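Side-chain contacts in tannase (Lactobacillus plantarum, PDB 3WA7), which probably hydrolyses the galloyl ester bonds of tannins, as a tannase of the alpha/beta-hydrolase fold: residues A[290-295]-A[426-431]; A[298-303]-A[415-420]; A[413-416]-A[421-424]. All coordinates share one frame; numbering follows the deposited sequence. Where two conformers were deposited one is given.

Overall arrangement
The three contacts lie around strand 410-414, the loop after it and helix 425-436, near one edge of the mixed sheet. Interaction 3 (413-416 with 421-424) is local and lies within the bend between that strand and helix 425-436. Interactions 1 and 2 each bring in helix 291-309, which lies over 100 residues earlier in the chain. Interaction 2 is nested inside the loop closed by interaction 1 and meets the same turn as interaction 3, with H415 and G416 in common. Centres of interactions 2 and 3 are about 8 Å apart; each is about 12 Å from interaction 1. The loop used by interactions 2 and 3 carries D419, the likely acid of a Ser-His-Asp triad.

Interaction 1: residues A[290-295]-A[426-431]; sequences GSFRDV and IPIILA. With SO4 (sulfate ion), chain B.
F292 has its CG anti to the backbone N (chi1 -177°), and this carries the ring across to helix 426-431. I428 likewise has its CG2 methyl anti to its own N, which turns the methyl to the helix that carries F292. F292 CE1 lies 4.0 Å from I428 CG2. The methyl meets the ring obliquely. F292 CZ also reaches I429 CG1, at 4.2 Å, and these two side chains cross at about a right angle. V295 places CG1 4.2 Å from the same I428 CG2. The one methyl thus touches both F292 and V295. I428 is further covered by V296 and L299 of helix 291-309, and by F443 of strand 440-444.

R293 is extended from CG to NE and holds a sulfate at the edge of its guanidinium, with the sulfur in plane. R293 NE gives a 2.7 Å hydrogen bond to sulfate O3, and R293 NH2 a nearly straight one to O2 (176°). R297, L332 and S333 also bind this ion, probably from the crystallisation liquor. The helix segments cross at 104°, with axes 11.6 Å apart. Helix 425-436, met here by helix 291-309, is the beta-alpha-beta crossover between strands 410-414 and 440-444 of the alpha/beta-hydrolase sheet.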
loop_
_atom_site.group_PDB
_atom_site.type_symbol
_atom_site.label_atom_id
_atom_site.label_comp_id
_atom_site.label_asym_id
_atom_site.label_seq_id
_atom_site.Cartn_x
_atom_site.Cartn_y
_atom_site.Cartn_z
ATOM N N GLY A 290 -11.451 22.417 11.816
ATOM C CA GLY A 290 -10.141 23.001 12.032
ATOM C C GLY A 290 -9.214 23.023 10.836
ATOM O O GLY A 290 -9.584 22.627 9.729
ATOM N N SER A 291 -7.988 23.477 11.070
ATOM C CA SER A 291 -7.005 23.583 10.004
ATOM C C SER A 291 -6.747 22.275 9.265
ATOM O O SER A 291 -6.557 22.283 8.047
ATOM C CB SER A 291 -5.695 24.156 10.550
ATOM O OG SER A 291 -5.251 23.451 11.691
ATOM N N PHE A 292 -6.746 21.150 9.975
ATOM C CA PHE A 292 -6.513 19.881 9.296
ATOM C C PHE A 292 -7.692 19.533 8.395
ATOM O O PHE A 292 -7.505 19.021 7.291
ATOM C CB PHE A 292 -6.296 18.735 10.284
ATOM C CG PHE A 292 -5.976 17.429 9.613
ATOM C CD1 PHE A 292 -4.720 17.211 9.046
ATOM C CD2 PHE A 292 -6.943 16.438 9.495
ATOM C CE1 PHE A 292 -4.437 16.024 8.371
ATOM C CE2 PHE A 292 -6.668 15.247 8.821
ATOM C CZ PHE A 292 -5.417 15.040 8.259
ATOM N N ARG A 293 -8.907 19.797 8.863
ATOM C CA ARG A 293 -10.084 19.508 8.051
ATOM C C ARG A 293 -10.014 20.337 6.767
ATOM O O ARG A 293 -10.378 19.864 5.686
ATOM C CB ARG A 293 -11.366 19.847 8.811
ATOM C CG ARG A 293 -12.631 19.489 8.040
ATOM C CD ARG A 293 -13.887 19.912 8.784
ATOM N NE ARG A 293 -15.110 19.494 8.097
ATOM C CZ ARG A 293 -15.678 18.300 8.226
ATOM N NH1 ARG A 293 -15.140 17.387 9.026
ATOM N NH2 ARG A 293 -16.789 18.016 7.556
ATOM N N ASP A 294 -9.547 21.577 6.897
ATOM C CA ASP A 294 -9.409 22.474 5.748
ATOM C C ASP A 294 -8.537 21.827 4.673
ATOM O O ASP A 294 -8.808 21.958 3.478
ATOM C CB ASP A 294 -8.757 23.799 6.167
ATOM C CG ASP A 294 -9.714 24.744 6.879
ATOM O OD1 ASP A 294 -10.881 24.372 7.134
ATOM O OD2 ASP A 294 -9.285 25.877 7.185
ATOM N N VAL A 295 -7.482 21.138 5.104
ATOM C CA VAL A 295 -6.563 20.485 4.178
ATOM C C VAL A 295 -7.268 19.396 3.385
ATOM O O VAL A 295 -7.100 19.299 2.170
ATOM C CB VAL A 295 -5.348 19.882 4.927
ATOM C CG1 VAL A 295 -4.454 19.116 3.960
ATOM C CG2 VAL A 295 -4.554 20.996 5.589
ATOM N N ILE A 426 -5.791 9.345 6.359
ATOM C CA ILE A 426 -4.686 8.400 6.462
ATOM C C ILE A 426 -3.545 8.687 5.472
ATOM O O ILE A 426 -2.400 8.864 5.884
ATOM C CB ILE A 426 -5.207 6.945 6.312
ATOM C CG1 ILE A 426 -6.058 6.581 7.537
ATOM C CG2 ILE A 426 -4.048 5.972 6.155
ATOM C CD1 ILE A 426 -5.301 6.626 8.868
ATOM N N PRO A 427 -3.831 8.726 4.157
ATOM C CA PRO A 427 -2.718 9.012 3.244
ATOM C C PRO A 427 -2.211 10.454 3.388
ATOM O O PRO A 427 -1.035 10.737 3.159
ATOM C CB PRO A 427 -3.312 8.726 1.863
ATOM C CG PRO A 427 -4.778 9.003 2.057
ATOM C CD PRO A 427 -5.054 8.389 3.410
ATOM N N ILE A 428 -3.096 11.366 3.778
ATOM C CA ILE A 428 -2.689 12.757 3.949
ATOM C C ILE A 428 -1.688 12.887 5.099
ATOM O O ILE A 428 -0.713 13.632 4.998
ATOM C CB ILE A 428 -3.919 13.665 4.204
ATOM C CG1 ILE A 428 -4.766 13.739 2.926
ATOM C CG2 ILE A 428 -3.463 15.060 4.621
ATOM C CD1 ILE A 428 -6.115 14.417 3.108
ATOM N N ILE A 429 -1.923 12.158 6.186
ATOM C CA ILE A 429 -1.015 12.193 7.330
ATOM C C ILE A 429 0.367 11.702 6.905
ATOM O O ILE A 429 1.383 12.297 7.265
ATOM C CB ILE A 429 -1.533 11.313 8.490
ATOM C CG1 ILE A 429 -2.726 11.996 9.168
ATOM C CG2 ILE A 429 -0.414 11.067 9.502
ATOM C CD1 ILE A 429 -3.444 11.119 10.183
ATOM N N LEU A 430 0.401 10.621 6.134
ATOM C CA LEU A 430 1.666 10.072 5.658
ATOM C C LEU A 430 2.395 11.089 4.780
ATOM O O LEU A 430 3.588 11.343 4.956
ATOM C CB LEU A 430 1.418 8.782 4.868
ATOM C CG LEU A 430 2.620 8.158 4.150
ATOM C CD1 LEU A 430 3.734 7.854 5.143
ATOM C CD2 LEU A 430 2.174 6.892 3.441
ATOM N N ALA A 431 1.669 11.677 3.836
ATOM C CA ALA A 431 2.258 12.657 2.935
ATOM C C ALA A 431 2.841 13.865 3.670
ATOM O O ALA A 431 3.949 14.312 3.369
ATOM C CB ALA A 431 1.220 13.116 1.915
HETATM S S SO4 B . -17.510 21.340 5.805
HETATM O O1 SO4 B . -16.989 21.613 4.453
HETATM O O2 SO4 B . -18.072 19.982 5.876
HETATM O O3 SO4 B . -16.420 21.474 6.789
HETATM O O4 SO4 B . -18.570 22.319 6.122
#

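Interaction 2: residues A[298-303]-A[415-420]; sequences QLLISS and HGAADR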
loop_
_atom_site.group_PDB
_atom_site.type_symbol
_atom_site.label_atom_id
_atom_site.label_comp_id
_atom_site.label_asym_id
_atom_site.label_seq_id
_atom_site.Cartn_x
_atom_site.Cartn_y
_atom_site.Cartn_z
ATOM N N GLN A 298 -9.600 21.073 0.937
ATOM C CA GLN A 298 -8.828 21.684 -0.136
ATOM C C GLN A 298 -8.231 20.674 -1.111
ATOM O O GLN A 298 -8.116 20.945 -2.311
ATOM C CB GLN A 298 -7.744 22.575 0.478
ATOM C CG GLN A 298 -8.351 23.817 1.112
ATOM C CD GLN A 298 -7.544 24.392 2.259
ATOM O OE1 GLN A 298 -7.985 25.337 2.912
ATOM N NE2 GLN A 298 -6.369 23.832 2.509
ATOM N N LEU A 299 -7.859 19.506 -0.603
ATOM C CA LEU A 299 -7.289 18.472 -1.450
ATOM C C LEU A 299 -8.371 17.947 -2.392
ATOM O O LEU A 299 -8.103 17.637 -3.551
ATOM C CB LEU A 299 -6.733 17.341 -0.587
ATOM C CG LEU A 299 -5.853 16.300 -1.274
ATOM C CD1 LEU A 299 -4.721 16.973 -2.048
ATOM C CD2 LEU A 299 -5.290 15.377 -0.209
ATOM N N LEU A 300 -9.601 17.857 -1.895
ATOM C CA LEU A 300 -10.703 17.392 -2.728
ATOM C C LEU A 300 -11.084 18.465 -3.749
ATOM O O LEU A 300 -11.505 18.153 -4.864
ATOM C CB LEU A 300 -11.900 17.007 -1.851
ATOM C CG LEU A 300 -11.713 15.626 -1.209
ATOM C CD1 LEU A 300 -12.640 15.451 -0.012
ATOM C CD2 LEU A 300 -11.971 14.552 -2.256
ATOM N N ILE A 301 -10.934 19.731 -3.374
ATOM C CA ILE A 301 -11.240 20.814 -4.300
ATOM C C ILE A 301 -10.203 20.760 -5.420
ATOM O O ILE A 301 -10.532 20.906 -6.596
ATOM C CB ILE A 301 -11.187 22.192 -3.599
ATOM C CG1 ILE A 301 -12.409 22.345 -2.686
ATOM C CG2 ILE A 301 -11.154 23.319 -4.642
ATOM C CD1 ILE A 301 -12.420 23.619 -1.861
ATOM N N SER A 302 -8.950 20.533 -5.044
ATOM C CA SER A 302 -7.872 20.450 -6.021
ATOM C C SER A 302 -8.082 19.253 -6.949
ATOM O O SER A 302 -7.810 19.334 -8.151
ATOM C CB SER A 302 -6.524 20.330 -5.307
ATOM O OG SER A 302 -5.462 20.259 -6.243
ATOM N N SER A 303 -8.569 18.150 -6.385
ATOM C CA SER A 303 -8.832 16.941 -7.160
ATOM C C SER A 303 -9.895 17.217 -8.217
ATOM O O SER A 303 -9.744 16.837 -9.381
ATOM C CB SER A 303 -9.311 15.812 -6.244
ATOM O OG SER A 303 -9.671 14.666 -7.002
ATOM N N HIS A 415 -4.137 8.052 -3.682
ATOM C CA HIS A 415 -5.333 7.502 -3.051
ATOM C C HIS A 415 -6.503 8.139 -3.790
ATOM O O HIS A 415 -6.636 9.359 -3.802
ATOM C CB HIS A 415 -5.414 7.860 -1.560
ATOM C CG HIS A 415 -6.593 7.249 -0.862
ATOM N ND1 HIS A 415 -6.504 6.092 -0.117
ATOM C CD2 HIS A 415 -7.898 7.611 -0.840
ATOM C CE1 HIS A 415 -7.703 5.768 0.333
ATOM N NE2 HIS A 415 -8.566 6.673 -0.092
ATOM N N GLY A 416 -7.339 7.317 -4.417
ATOM C CA GLY A 416 -8.467 7.838 -5.172
ATOM C C GLY A 416 -9.464 8.662 -4.378
ATOM O O GLY A 416 -9.777 8.340 -3.234
ATOM N N ALA A 417 -9.975 9.726 -4.994
ATOM C CA ALA A 417 -10.947 10.594 -4.339
ATOM C C ALA A 417 -12.271 9.873 -4.101
ATOM O O ALA A 417 -13.130 10.372 -3.378
ATOM C CB ALA A 417 -11.175 11.855 -5.170
ATOM N N ALA A 418 -12.435 8.698 -4.704
ATOM C CA ALA A 418 -13.660 7.922 -4.525
ATOM C C ALA A 418 -13.378 6.631 -3.756
ATOM O O ALA A 418 -14.224 5.739 -3.685
ATOM C CB ALA A 418 -14.289 7.604 -5.879
ATOM N N ASP A 419 -12.187 6.550 -3.174
ATOM C CA ASP A 419 -11.762 5.382 -2.405
ATOM C C ASP A 419 -12.165 5.568 -0.940
ATOM O O ASP A 419 -11.633 6.439 -0.252
ATOM C CB ASP A 419 -10.238 5.232 -2.517
ATOM C CG ASP A 419 -9.710 3.993 -1.818
ATOM O OD1 ASP A 419 -10.318 3.556 -0.822
ATOM O OD2 ASP A 419 -8.662 3.467 -2.258
ATOM N N ARG A 420 -13.103 4.744 -0.472
ATOM C CA ARG A 420 -13.591 4.820 0.905
ATOM C C ARG A 420 -13.121 3.664 1.787
ATOM O O ARG A 420 -13.693 3.422 2.854
ATOM C CB ARG A 420 -15.124 4.854 0.914
ATOM C CG ARG A 420 -15.719 5.860 -0.056
ATOM C CD ARG A 420 -16.470 5.153 -1.161
ATOM N NE ARG A 420 -17.704 4.548 -0.671
ATOM C CZ ARG A 420 -17.980 3.247 -0.706
ATOM N NH1 ARG A 420 -17.103 2.385 -1.210
ATOM N NH2 ARG A 420 -19.144 2.808 -0.241
#
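A417 is the residue of the 415-420 loop that meets helix 298-303. Its CB points at the helix and fits between two side chains one turn apart, L300 and S303. L300 comes with a methyl, CD2, 4.0 Å from A417 CB. With CG anti to the carbonyl carbon (chi1 -79°), the tip of the L300 side chain comes nearer the loop than its base. L330, L332 and Y335 also touch L300.

A417 belongs to a type I beta turn from G416 to D419, closed by D419 N to G416 O at 3.0 Å. In the alpha/beta-hydrolase fold the catalytic acid usually sits on such a loop after a strand. D419 fits that role: its OD2 is hydrogen-bonded to H451 ND1, consistent with a triad completed by S163. H415 NE2 donates to D419 O at 3.1 Å (158°), from above the carbonyl plane, while D419 OD2 lies above one face of the H415 ring, toward its rim.

S303 points at A417 directly. Its OG is 3.7 Å from A417 CB, a packing contact and not a bond. The hydroxyl is hydrogen-bonded to L445 O. The backbone of A417 is held too, by P446 and by Y335 OH on its carbonyl oxygen.

Interaction 3: residues A[413-416]-A[421-424]; sequences IRHG and DTSF
The aromatic contact is between H415 and F424. Their ring planes stand at 88° and their centroids are 5.8 Å apart. They meet rim to rim, and neither ring lies over the face of the other. H415 CD2 is 3.7 Å from F424 CD2, close to the plane of the phenylalanine ring. F424 CG is anti to the carbonyl carbon (chi1 -62°), which turns the end of the side chain back toward 413-416.

The phenylalanine edge also faces a backbone oxygen. G416 O lies in the plane of the F424 ring, 3.5 Å from CE2. The polarised ring edge is a plausible match for the oxygen. On the neighbouring turn, A417 O and D419 O also pack against the F424 ring.

This is the bend between strand 410-414 and helix 425-436, at the C-terminal end of a sheet strand. In alpha/beta hydrolases such loops carry active-site residues. D419, the probable triad acid, lies within this one. The T422 side chain comes near the probable nucleophile elbow (GxSxG, with S163) without touching it.

A van der Waals contact on the histidine is made by T422. Its CG2 methyl reaches H415 CE1 at 3.7 Å, and the two side chains meet obliquely. P427 also packs on H415.

Polar bonds fix the two segments separately. R414 NH1 bonds to I413 O at 2.9 Å. The oxygen is in the guanidinium plane, but the donor stands above the carbonyl plane of I413, not on a lone pair. R414 NH2 forms a salt bridge with D442. S423 OG caps A425 N at the start of helix 425-436, and Q219 OE1 is hydrogen-bonded to both S423 OG and F424 N.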
loop_
_atom_site.group_PDB
_atom_site.type_symbol
_atom_site.label_atom_id
_atom_site.label_comp_id
_atom_site.label_asym_id
_atom_site.label_seq_id
_atom_site.Cartn_x
_atom_site.Cartn_y
_atom_site.Cartn_z
ATOM N N ILE A 413 2.796 8.783 -3.539
ATOM C CA ILE A 413 1.591 8.230 -2.946
ATOM C C ILE A 413 0.333 8.697 -3.661
ATOM O O ILE A 413 0.208 9.873 -4.010
ATOM C CB ILE A 413 1.482 8.651 -1.467
ATOM C CG1 ILE A 413 2.753 8.237 -0.715
ATOM C CG2 ILE A 413 0.232 8.043 -0.839
ATOM C CD1 ILE A 413 2.802 8.734 0.711
ATOM N N ARG A 414 -0.591 7.765 -3.874
ATOM C CA ARG A 414 -1.862 8.063 -4.524
ATOM C C ARG A 414 -3.001 7.369 -3.784
ATOM O O ARG A 414 -2.843 6.250 -3.292
ATOM C CB ARG A 414 -1.853 7.588 -5.986
ATOM C CG ARG A 414 -0.949 8.381 -6.921
ATOM C CD ARG A 414 -1.496 9.787 -7.151
ATOM N NE ARG A 414 -0.690 10.563 -8.094
ATOM C CZ ARG A 414 0.480 11.131 -7.807
ATOM N NH1 ARG A 414 1.007 11.020 -6.594
ATOM N NH2 ARG A 414 1.119 11.830 -8.738
ATOM N N HIS A 415 -4.137 8.052 -3.682
ATOM C CA HIS A 415 -5.333 7.502 -3.051
ATOM C C HIS A 415 -6.503 8.139 -3.790
ATOM O O HIS A 415 -6.636 9.359 -3.802
ATOM C CB HIS A 415 -5.414 7.860 -1.560
ATOM C CG HIS A 415 -6.593 7.249 -0.862
ATOM N ND1 HIS A 415 -6.504 6.092 -0.117
ATOM C CD2 HIS A 415 -7.898 7.611 -0.840
ATOM C CE1 HIS A 415 -7.703 5.768 0.333
ATOM N NE2 HIS A 415 -8.566 6.673 -0.092
ATOM N N GLY A 416 -7.339 7.317 -4.417
ATOM C CA GLY A 416 -8.467 7.838 -5.172
ATOM C C GLY A 416 -9.464 8.662 -4.378
ATOM O O GLY A 416 -9.777 8.340 -3.234
ATOM N N ASP A 421 -12.085 2.947 1.358
ATOM C CA ASP A 421 -11.590 1.821 2.146
ATOM C C ASP A 421 -10.917 2.281 3.431
ATOM O O ASP A 421 -10.798 1.522 4.391
ATOM C CB ASP A 421 -10.648 0.956 1.309
ATOM C CG ASP A 421 -11.399 0.071 0.337
ATOM O OD1 ASP A 421 -12.073 0.609 -0.566
ATOM O OD2 ASP A 421 -11.333 -1.168 0.485
ATOM N N THR A 422 -10.475 3.531 3.438
ATOM C CA THR A 422 -9.877 4.129 4.622
ATOM C C THR A 422 -10.047 5.634 4.444
ATOM O O THR A 422 -10.209 6.113 3.323
ATOM C CB THR A 422 -8.377 3.755 4.779
ATOM O OG1 THR A 422 -7.942 4.092 6.103
ATOM C CG2 THR A 422 -7.517 4.492 3.760
ATOM N N SER A 423 -10.038 6.377 5.541
ATOM C CA SER A 423 -10.206 7.824 5.462
ATOM C C SER A 423 -9.107 8.506 4.660
ATOM O O SER A 423 -7.960 8.055 4.643
ATOM C CB SER A 423 -10.234 8.435 6.866
ATOM O OG SER A 423 -10.198 9.851 6.793
ATOM N N PHE A 424 -9.471 9.601 3.997
ATOM C CA PHE A 424 -8.522 10.388 3.219
ATOM C C PHE A 424 -7.440 10.900 4.160
ATOM O O PHE A 424 -6.318 11.162 3.742
ATOM C CB PHE A 424 -9.229 11.585 2.577
ATOM C CG PHE A 424 -10.303 11.201 1.606
ATOM C CD1 PHE A 424 -11.611 11.644 1.786
ATOM C CD2 PHE A 424 -10.007 10.397 0.510
ATOM C CE1 PHE A 424 -12.614 11.287 0.881
ATOM C CE2 PHE A 424 -10.997 10.035 -0.398
ATOM C CZ PHE A 424 -12.303 10.481 -0.214
#